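Local coordinates for protein myosin-I heavy chain (Dictyostelium discoideum, PDB 5EJR) that is an actin-based class VII myosin motor with ATPase activity, active in early phagocytosis and adhesion, seen here through its C-terminal MyTH4-FERM tail, at residues Asp47-Lys50 and Glu51-Glu55; Lys82-Ala86 and Ser87-Gln91; Ala167-Ile170 and Ala171-Ile174; Leu362-Lys366 and Glu367-Gln371. One frame throughout, in Å; residues are numbered along the deposited sequence.

Interaction 1: residues Asp47-Lys50 and Glu51-Glu55; sequences DPIK and ESLIE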
loop_
_atom_site.group_PDB
_atom_site.type_symbol
_atom_site.label_atom_id
_atom_site.label_comp_id
_atom_site.label_asym_id
_atom_site.label_seq_id
_atom_site.Cartn_x
_atom_site.Cartn_y
_atom_site.Cartn_z
ATOM N N ASP A 47 25.435 25.525 8.214
ATOM C CA ASP A 47 25.856 25.495 6.814
ATOM C C ASP A 47 25.883 24.089 6.215
ATOM O O ASP A 47 26.297 23.149 6.903
ATOM C CB ASP A 47 27.239 26.161 6.649
ATOM C CG ASP A 47 27.278 27.651 6.960
ATOM O OD1 ASP A 47 26.220 28.320 6.822
ATOM O OD2 ASP A 47 28.372 28.157 7.308
ATOM N N PRO A 48 25.491 23.929 4.922
ATOM C CA PRO A 48 25.543 22.596 4.297
ATOM C C PRO A 48 26.979 22.143 4.064
ATOM O O PRO A 48 27.778 22.929 3.556
ATOM C CB PRO A 48 24.801 22.791 2.961
ATOM C CG PRO A 48 24.162 24.148 3.029
ATOM C CD PRO A 48 25.003 24.946 3.966
ATOM N N ILE A 49 27.308 20.886 4.449
ATOM C CA ILE A 49 28.640 20.292 4.291
ATOM C C ILE A 49 29.053 20.228 2.801
ATOM O O ILE A 49 28.223 19.939 1.928
ATOM C CB ILE A 49 28.817 18.932 5.032
ATOM C CG1 ILE A 49 27.884 17.820 4.459
ATOM C CG2 ILE A 49 28.657 19.117 6.553
ATOM C CD1 ILE A 49 28.169 16.365 4.877
ATOM N N LYS A 50 30.331 20.558 2.532
ATOM C CA LYS A 50 30.953 20.643 1.201
ATOM C C LYS A 50 31.484 19.298 0.674
ATOM O O LYS A 50 31.796 19.177 -0.511
ATOM C CB LYS A 50 32.059 21.725 1.196
ATOM C CG LYS A 50 33.251 21.427 2.118
ATOM C CD LYS A 50 34.331 22.508 2.060
ATOM C CE LYS A 50 35.578 22.123 2.829
ATOM N NZ LYS A 50 36.436 21.170 2.072
ATOM N N GLU A 51 31.584 18.309 1.566
ATOM C CA GLU A 51 32.066 16.946 1.319
ATOM C C GLU A 51 31.463 16.010 2.373
ATOM O O GLU A 51 31.085 16.477 3.448
ATOM C CB GLU A 51 33.608 16.894 1.390
ATOM C CG GLU A 51 34.201 17.433 2.685
ATOM C CD GLU A 51 35.690 17.721 2.691
ATOM O OE1 GLU A 51 36.200 18.275 1.688
ATOM O OE2 GLU A 51 36.335 17.448 3.728
ATOM N N SER A 52 31.419 14.695 2.095
ATOM C CA SER A 52 30.885 13.705 3.034
ATOM C C SER A 52 31.695 13.666 4.336
ATOM O O SER A 52 32.867 14.041 4.327
ATOM C CB SER A 52 30.856 12.322 2.394
ATOM O OG SER A 52 32.151 11.801 2.152
ATOM N N LEU A 53 31.067 13.214 5.447
ATOM C CA LEU A 53 31.711 13.089 6.761
ATOM C C LEU A 53 32.709 11.931 6.757
ATOM O O LEU A 53 33.795 12.048 7.330
ATOM C CB LEU A 53 30.680 12.874 7.897
ATOM C CG LEU A 53 29.553 13.896 8.086
ATOM C CD1 LEU A 53 28.713 13.531 9.298
ATOM C CD2 LEU A 53 30.090 15.323 8.264
ATOM N N ILE A 54 32.334 10.813 6.135
ATOM C CA ILE A 54 33.200 9.636 6.050
ATOM C C ILE A 54 34.024 9.721 4.761
ATOM O O ILE A 54 33.508 10.155 3.729
ATOM C CB ILE A 54 32.367 8.321 6.165
ATOM C CG1 ILE A 54 31.789 8.164 7.589
ATOM C CG2 ILE A 54 33.169 7.063 5.760
ATOM C CD1 ILE A 54 30.548 7.271 7.682
ATOM N N GLU A 55 35.310 9.329 4.829
ATOM C CA GLU A 55 36.156 9.312 3.644
ATOM C C GLU A 55 35.697 8.127 2.807
ATOM O O GLU A 55 35.704 6.979 3.281
ATOM C CB GLU A 55 37.647 9.188 3.999
ATOM C CG GLU A 55 38.561 9.359 2.792
ATOM C CD GLU A 55 40.036 9.160 3.075
ATOM O OE1 GLU A 55 40.713 10.164 3.397
ATOM O OE2 GLU A 55 40.517 8.006 2.984
#
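Lys50 and Glu51 meet through a salt bridge between sequence neighbours, Lys50 NZ lying 2.9 Å from Glu51 OE1. Their side chains run side by side and point the same way; the lysine bends at its last torsion (chi4 78°), which brings the ammonium over the carboxylate, 67° out of its plane. Glu51 OE2 has a second cationic partner in Arg19, so the carboxylate is shared between two positive groups, which would probably favour its charged form.

The apolar contact involves Ile49 and Leu53, four residues apart. CD1 of Ile49 reaches CD2 of Leu53 at 4.0 Å, the two side chains crossing at about a right angle, and the same methyl lies 3.2 Å from the carbonyl O of Glu51. Branched aliphatic residues suit these places, since Ile49 also touches Phe68 and buried Leu53 touches Phe14.

Within 51-55, the hydroxyl of Ser52 reaches forward along the chain: OG donates to Ile54 O at 2.7 Å, and Arg15 is a further partner of OG. All this belongs to the loop between helices 15-25 and 58-75 in the MyTH4 region, with Ile49 and Leu53 both touching Arg113 of helix 104-113 and Glu51 tied to helix 15-25.

Interaction 2: residues Lys82-Ala86 and Ser87-Gln91; sequences KGQTA and SLVIQ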
loop_
_atom_site.group_PDB
_atom_site.type_symbol
_atom_site.label_atom_id
_atom_site.label_comp_id
_atom_site.label_asym_id
_atom_site.label_seq_id
_atom_site.Cartn_x
_atom_site.Cartn_y
_atom_site.Cartn_z
ATOM N N LYS A 82 9.216 24.832 -3.685
ATOM C CA LYS A 82 7.810 24.930 -4.096
ATOM C C LYS A 82 7.038 23.583 -4.200
ATOM O O LYS A 82 5.958 23.453 -3.606
ATOM C CB LYS A 82 7.705 25.724 -5.420
ATOM C CG LYS A 82 6.283 26.033 -5.902
ATOM C CD LYS A 82 5.615 27.175 -5.137
ATOM C CE LYS A 82 4.846 28.107 -6.046
ATOM N NZ LYS A 82 3.640 27.470 -6.642
ATOM N N GLY A 83 7.583 22.625 -4.944
ATOM C CA GLY A 83 6.921 21.340 -5.147
ATOM C C GLY A 83 7.381 20.209 -4.248
ATOM O O GLY A 83 7.484 19.067 -4.712
ATOM N N GLN A 84 7.656 20.503 -2.959
ATOM C CA GLN A 84 8.117 19.489 -2.006
ATOM C C GLN A 84 7.505 19.656 -0.607
ATOM O O GLN A 84 7.010 20.734 -0.257
ATOM C CB GLN A 84 9.659 19.476 -1.917
ATOM C CG GLN A 84 10.410 18.868 -3.098
ATOM C CD GLN A 84 10.232 17.372 -3.200
ATOM O OE1 GLN A 84 9.390 16.878 -3.955
ATOM N NE2 GLN A 84 11.039 16.620 -2.462
ATOM N N THR A 85 7.559 18.582 0.194
ATOM C CA THR A 85 7.064 18.556 1.574
ATOM C C THR A 85 8.012 17.739 2.456
ATOM O O THR A 85 8.839 16.992 1.927
ATOM C CB THR A 85 5.592 18.069 1.646
ATOM O OG1 THR A 85 5.127 18.214 2.990
ATOM C CG2 THR A 85 5.422 16.628 1.218
ATOM N N ALA A 86 7.882 17.871 3.793
ATOM C CA ALA A 86 8.705 17.138 4.762
ATOM C C ALA A 86 8.639 15.603 4.578
ATOM O O ALA A 86 9.678 14.943 4.678
ATOM C CB ALA A 86 8.310 17.517 6.179
ATOM N N SER A 87 7.429 15.038 4.299
ATOM C CA SER A 87 7.296 13.587 4.101
ATOM C C SER A 87 8.054 13.135 2.857
ATOM O O SER A 87 8.779 12.139 2.903
ATOM C CB SER A 87 5.833 13.156 4.050
ATOM O OG SER A 87 5.125 13.768 2.987
ATOM N N LEU A 88 7.930 13.914 1.774
ATOM C CA LEU A 88 8.605 13.720 0.483
ATOM C C LEU A 88 10.126 13.814 0.658
ATOM O O LEU A 88 10.858 13.027 0.058
ATOM C CB LEU A 88 8.114 14.782 -0.512
ATOM C CG LEU A 88 7.130 14.341 -1.614
ATOM C CD1 LEU A 88 5.937 13.579 -1.056
ATOM C CD2 LEU A 88 6.642 15.540 -2.423
ATOM N N VAL A 89 10.592 14.714 1.556
ATOM C CA VAL A 89 12.029 14.903 1.824
ATOM C C VAL A 89 12.616 13.683 2.535
ATOM O O VAL A 89 13.617 13.140 2.068
ATOM C CB VAL A 89 12.317 16.252 2.545
ATOM C CG1 VAL A 89 13.729 16.290 3.126
ATOM C CG2 VAL A 89 12.104 17.425 1.597
ATOM N N ILE A 90 11.980 13.220 3.627
ATOM C CA ILE A 90 12.456 12.039 4.352
ATOM C C ILE A 90 12.316 10.757 3.488
ATOM O O ILE A 90 13.170 9.888 3.591
ATOM C CB ILE A 90 11.817 11.912 5.767
ATOM C CG1 ILE A 90 12.547 10.845 6.624
ATOM C CG2 ILE A 90 10.301 11.686 5.705
ATOM C CD1 ILE A 90 12.271 10.947 8.177
ATOM N N GLN A 91 11.280 10.656 2.620
ATOM C CA GLN A 91 11.142 9.504 1.713
ATOM C C GLN A 91 12.369 9.410 0.774
ATOM O O GLN A 91 12.891 8.318 0.570
ATOM C CB GLN A 91 9.849 9.599 0.904
ATOM C CG GLN A 91 8.650 9.040 1.664
ATOM C CD GLN A 91 7.361 9.614 1.153
ATOM O OE1 GLN A 91 7.169 9.831 -0.047
ATOM N NE2 GLN A 91 6.456 9.909 2.057
HETATM O O HOH W 1 4.799 15.987 5.365
#
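Thr85 and Leu88 pack closely where the chain enters helix 86-99. Their side chains cross at about a right angle, and the methyl CG2 of Thr85 comes 3.7 Å from CB of Leu88 and 3.8 Å from its CD1. The same methyl also touches OG of Ser87. It is placed there because CG2, rather than the hydroxyl, sits between the backbone N and the carbonyl carbon, while OG1 is turned anti to N (chi1 -173°). Beside this patch the first helical turn closes: Val89 N donates to Thr85 O at 2.9 Å, in the carbonyl plane, and Ile90 N to Ala86 O at 3.1 Å along a nearly straight N-H (170°).

Thr85 holds the N-cap position of an alpha-helix of the MyTH4 helical bundle, yet its side chain makes no capping bond. A water instead accepts from Ser87 N at 3.0 Å and is also hydrogen-bonded to Thr85 OG1 at 3.3 Å. The tightly packed part is the buried one. Ser87, small enough to fit there, lies against Ile197 of helix 194-205, and its OG is hydrogen-bonded to Glu282. Val89 and Ile90 suit the same interior: Val89 lies on Met73 of helix 58-75, and Ile90 on Trp74 of that helix and on Leu130 and Phe133 of helix 121-137.

Toward solvent the contact is looser. There exposed Gln84 and Thr85 both lie on the partly exposed Leu88, the glutamine bent at chi2 so that a long, flexible polar residue can cover a leucine methyl and still face water. Gly83 O approaches CD2 of Leu88 no closer than 4.3 Å.

Interaction 3: residues Ala167-Ile170 and Ala171-Ile174; sequences ASLI and AVCI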
loop_
_atom_site.group_PDB
_atom_site.type_symbol
_atom_site.label_atom_id
_atom_site.label_comp_id
_atom_site.label_asym_id
_atom_site.label_seq_id
_atom_site.Cartn_x
_atom_site.Cartn_y
_atom_site.Cartn_z
ATOM N N ALA A 167 13.866 11.689 25.707
ATOM C CA ALA A 167 14.548 10.468 26.151
ATOM C C ALA A 167 13.797 9.222 25.703
ATOM O O ALA A 167 14.429 8.195 25.478
ATOM C CB ALA A 167 14.695 10.461 27.665
ATOM N N SER A 168 12.453 9.301 25.591
ATOM C CA SER A 168 11.631 8.172 25.167
ATOM C C SER A 168 11.803 7.951 23.662
ATOM O O SER A 168 11.785 6.808 23.206
ATOM C CB SER A 168 10.166 8.374 25.557
ATOM O OG SER A 168 9.478 9.302 24.735
ATOM N N LEU A 169 12.023 9.051 22.917
ATOM C CA LEU A 169 12.283 9.070 21.484
ATOM C C LEU A 169 13.648 8.436 21.179
ATOM O O LEU A 169 13.759 7.723 20.188
ATOM C CB LEU A 169 12.188 10.507 20.941
ATOM C CG LEU A 169 12.657 10.811 19.496
ATOM C CD1 LEU A 169 11.979 9.890 18.438
ATOM C CD2 LEU A 169 12.368 12.244 19.150
ATOM N N ILE A 170 14.674 8.703 22.010
ATOM C CA ILE A 170 16.008 8.120 21.841
ATOM C C ILE A 170 15.937 6.647 22.239
ATOM O O ILE A 170 16.569 5.800 21.592
ATOM C CB ILE A 170 17.108 8.891 22.625
ATOM C CG1 ILE A 170 17.327 10.312 22.046
ATOM C CG2 ILE A 170 18.429 8.099 22.651
ATOM C CD1 ILE A 170 18.239 11.296 22.977
ATOM N N ALA A 171 15.167 6.339 23.302
ATOM C CA ALA A 171 15.000 4.954 23.742
ATOM C C ALA A 171 14.293 4.089 22.663
ATOM O O ALA A 171 14.604 2.899 22.571
ATOM C CB ALA A 171 14.235 4.898 25.055
ATOM N N VAL A 172 13.376 4.678 21.847
ATOM C CA VAL A 172 12.700 3.908 20.781
ATOM C C VAL A 172 13.707 3.634 19.639
ATOM O O VAL A 172 13.733 2.513 19.125
ATOM C CB VAL A 172 11.312 4.452 20.303
ATOM C CG1 VAL A 172 11.407 5.777 19.554
ATOM C CG2 VAL A 172 10.558 3.412 19.473
ATOM N N CYS A 173 14.610 4.612 19.342
ATOM C CA CYS A 173 15.681 4.441 18.351
ATOM C C CYS A 173 16.545 3.263 18.735
ATOM O O CYS A 173 16.827 2.419 17.886
ATOM C CB CYS A 173 16.515 5.709 18.216
ATOM S SG CYS A 173 15.611 7.112 17.534
ATOM N N ILE A 174 16.934 3.191 20.024
ATOM C CA ILE A 174 17.760 2.122 20.599
ATOM C C ILE A 174 17.030 0.776 20.467
ATOM O O ILE A 174 17.667 -0.216 20.113
ATOM C CB ILE A 174 18.140 2.453 22.080
ATOM C CG1 ILE A 174 19.057 3.702 22.145
ATOM C CG2 ILE A 174 18.778 1.245 22.812
ATOM C CD1 ILE A 174 19.087 4.444 23.529
#
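Ala167 O receives the amide of Ala171, N to O 3.0 Å with an N-H...O angle of 151°, the donor tilted 34° from the carbonyl plane. One residue on, Val172 N donates to Ser168 O at 3.0 Å; Ile174 N bonds to Ile170 O at 3.1 Å, whereas the link from Cys173 N to Leu169 O is weak at 3.3 Å. This is the i to i+4 pattern of an alpha-helix.

Side chains also meet along the same turn. CG2 of Ile170 meets CD1 of Ile174 at 3.8 Å, and CG1 of Ile174 lies 3.3 Å from Ile170 O. Val172 has CG1 between its backbone N and carbonyl carbon (chi1 68°), which directs that methyl back onto Leu169 O at 3.1 Å. Its contact with CD1 of Leu169 is looser. Ser168, on a less buried side, returns its hydroxyl to Gln165 O.

Small Ala171 lies on the exposed side, beside Asn156. Buried Ile170 touches both Phe128 of helix 121-137 and Leu152 of helix 142-159, on which Ile174 also rests; compact Cys173 meets Ile131, and buried Leu169 reaches Phe128 as well as Phe200 and Leu204 of helix 194-205. Helix 164-178 therefore packs against all three of these helices of the MyTH4 bundle.

Interaction 4: residues Leu362-Lys366 and Glu367-Gln371; sequences LVLTK and EVVRQ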
loop_
_atom_site.group_PDB
_atom_site.type_symbol
_atom_site.label_atom_id
_atom_site.label_comp_id
_atom_site.label_asym_id
_atom_site.label_seq_id
_atom_site.Cartn_x
_atom_site.Cartn_y
_atom_site.Cartn_z
ATOM N N LEU A 362 -46.886 -1.192 -5.444
ATOM C CA LEU A 362 -45.906 -0.653 -6.383
ATOM C C LEU A 362 -46.435 0.334 -7.423
ATOM O O LEU A 362 -47.288 0.003 -8.244
ATOM C CB LEU A 362 -45.138 -1.768 -7.096
ATOM C CG LEU A 362 -44.000 -1.289 -8.021
ATOM C CD1 LEU A 362 -42.786 -0.751 -7.216
ATOM C CD2 LEU A 362 -43.623 -2.348 -9.011
ATOM N N VAL A 363 -45.883 1.539 -7.409
ATOM C CA VAL A 363 -46.166 2.524 -8.443
ATOM C C VAL A 363 -44.817 2.689 -9.175
ATOM O O VAL A 363 -43.874 3.218 -8.596
ATOM C CB VAL A 363 -46.759 3.839 -7.899
ATOM C CG1 VAL A 363 -47.003 4.833 -9.023
ATOM C CG2 VAL A 363 -48.055 3.575 -7.132
ATOM N N LEU A 364 -44.714 2.164 -10.409
ATOM C CA LEU A 364 -43.478 2.200 -11.180
ATOM C C LEU A 364 -43.271 3.565 -11.835
ATOM O O LEU A 364 -44.175 4.087 -12.487
ATOM C CB LEU A 364 -43.503 1.067 -12.221
ATOM C CG LEU A 364 -42.229 0.683 -12.941
ATOM C CD1 LEU A 364 -41.071 0.361 -11.959
ATOM C CD2 LEU A 364 -42.497 -0.484 -13.879
ATOM N N THR A 365 -42.096 4.166 -11.629
ATOM C CA THR A 365 -41.792 5.509 -12.156
ATOM C C THR A 365 -40.401 5.512 -12.755
ATOM O O THR A 365 -39.653 4.537 -12.569
ATOM C CB THR A 365 -41.881 6.563 -11.009
ATOM O OG1 THR A 365 -40.824 6.373 -10.063
ATOM C CG2 THR A 365 -43.238 6.586 -10.300
ATOM N N LYS A 366 -40.021 6.635 -13.417
ATOM C CA LYS A 366 -38.695 6.843 -13.974
ATOM C C LYS A 366 -37.703 6.755 -12.836
ATOM O O LYS A 366 -36.671 6.119 -12.993
ATOM C CB LYS A 366 -38.568 8.235 -14.619
ATOM C CG LYS A 366 -39.284 8.364 -15.949
ATOM C CD LYS A 366 -39.205 9.792 -16.482
ATOM C CE LYS A 366 -39.924 9.933 -17.807
ATOM N NZ LYS A 366 -39.655 11.257 -18.440
ATOM N N GLU A 367 -38.039 7.358 -11.675
ATOM C CA GLU A 367 -37.175 7.405 -10.502
ATOM C C GLU A 367 -36.885 5.999 -9.948
ATOM O O GLU A 367 -35.750 5.724 -9.561
ATOM C CB GLU A 367 -37.738 8.370 -9.440
ATOM C CG GLU A 367 -37.813 9.838 -9.888
ATOM C CD GLU A 367 -38.748 10.245 -11.029
ATOM O OE1 GLU A 367 -39.835 9.633 -11.192
ATOM O OE2 GLU A 367 -38.378 11.186 -11.771
ATOM N N VAL A 368 -37.877 5.095 -9.990
ATOM C CA VAL A 368 -37.688 3.700 -9.558
ATOM C C VAL A 368 -36.748 2.975 -10.539
ATOM O O VAL A 368 -35.838 2.274 -10.089
ATOM C CB VAL A 368 -39.046 2.962 -9.345
ATOM C CG1 VAL A 368 -38.845 1.472 -9.068
ATOM C CG2 VAL A 368 -39.836 3.607 -8.200
ATOM N N VAL A 369 -36.937 3.176 -11.861
ATOM C CA VAL A 369 -36.103 2.549 -12.908
ATOM C C VAL A 369 -34.617 2.935 -12.738
ATOM O O VAL A 369 -33.748 2.055 -12.812
ATOM C CB VAL A 369 -36.618 2.816 -14.346
ATOM C CG1 VAL A 369 -35.624 2.319 -15.412
ATOM C CG2 VAL A 369 -37.988 2.194 -14.550
ATOM N N ARG A 370 -34.348 4.231 -12.435
ATOM C CA ARG A 370 -32.988 4.735 -12.208
ATOM C C ARG A 370 -32.308 4.098 -10.973
ATOM O O ARG A 370 -31.107 4.166 -10.867
ATOM C CB ARG A 370 -32.997 6.259 -12.042
ATOM C CG ARG A 370 -33.523 7.014 -13.251
ATOM C CD ARG A 370 -32.773 6.708 -14.544
ATOM N NE ARG A 370 -31.339 7.030 -14.476
ATOM C CZ ARG A 370 -30.814 8.246 -14.587
ATOM N NH1 ARG A 370 -31.599 9.312 -14.681
ATOM N NH2 ARG A 370 -29.507 8.410 -14.561
ATOM N N GLN A 371 -33.066 3.539 -10.028
ATOM C CA GLN A 371 -32.471 2.913 -8.839
ATOM C C GLN A 371 -31.977 1.484 -9.141
ATOM O O GLN A 371 -31.290 0.878 -8.301
ATOM C CB GLN A 371 -33.514 2.852 -7.717
ATOM C CG GLN A 371 -33.986 4.223 -7.165
ATOM C CD GLN A 371 -35.021 4.000 -6.072
ATOM O OE1 GLN A 371 -36.171 3.585 -6.312
ATOM N NE2 GLN A 371 -34.606 4.175 -4.832
#
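Leu364 and Val368 cross at about a right angle, CD1 of the leucine resting 3.8 Å from CG1 of the valine, just where a short helix starts in the helical FERM region of the tail. The motif is an N-cap: Thr365 precedes helix 366-370, and its OG1 accepts from Val368 N at 3.2 Å with an N-H...O angle of 152°. Threonine suits the place because its hydroxyl, held between the backbone N and the carbonyl carbon (chi1 68°), faces an amide of the first turn. The backbone supports the same start: Val369 N donates to Thr365 O at 3.1 Å, while the second approach of Val368 N, to that carbonyl, is weak.

On the apolar side, Val368 directs CG1 to Leu364 and CG2 to the threonine hydroxyl, so one beta-branched residue covers both the hydrophobic patch and the cap. CD1 of Leu364 also reaches CG2 of Val369, more loosely. Leu364 and Val368 both lie on Ile352 of helix 341-355, and Val369 on Ile387 of helix 383-394, so aliphatic residues occupy the face turned to these helices.

The charged residues are exposed. Glu367 folds back at chi2 and carries OE1 to 3.6 Å from Thr365 OG1, near the start of the helix, where a negative group would probably be favoured by the helix dipole. Lys366 is extended beyond CG; it and Arg370 both touch Ile383, and the guanidinium of Arg370 forms a salt bridge with Asp375. The arginine's own CG, nearer the backbone, lies 3.3 Å from Lys366 O.

Along the chain the four contacts follow one another in series. Interactions 1, 2 and 3 belong to the MyTH4 part: a loop leading to helix 58-75, the start of helix 86-99, and the middle of helix 164-178. Their centres lie 22 to 26 Å apart, and none touches another; interactions 2 and 3 come nearest, with about 10 Å between closest atoms. Helices 121-137 and 194-205 border both of these, while helix 58-75 borders interactions 1 and 2. Interaction 4 stands in the helical FERM region, its centre 51 to 73 Å from the others and across the chain's centre from interactions 1 and 3. These are local elements of two separate helical parts, and the long distances reflect an extended tail.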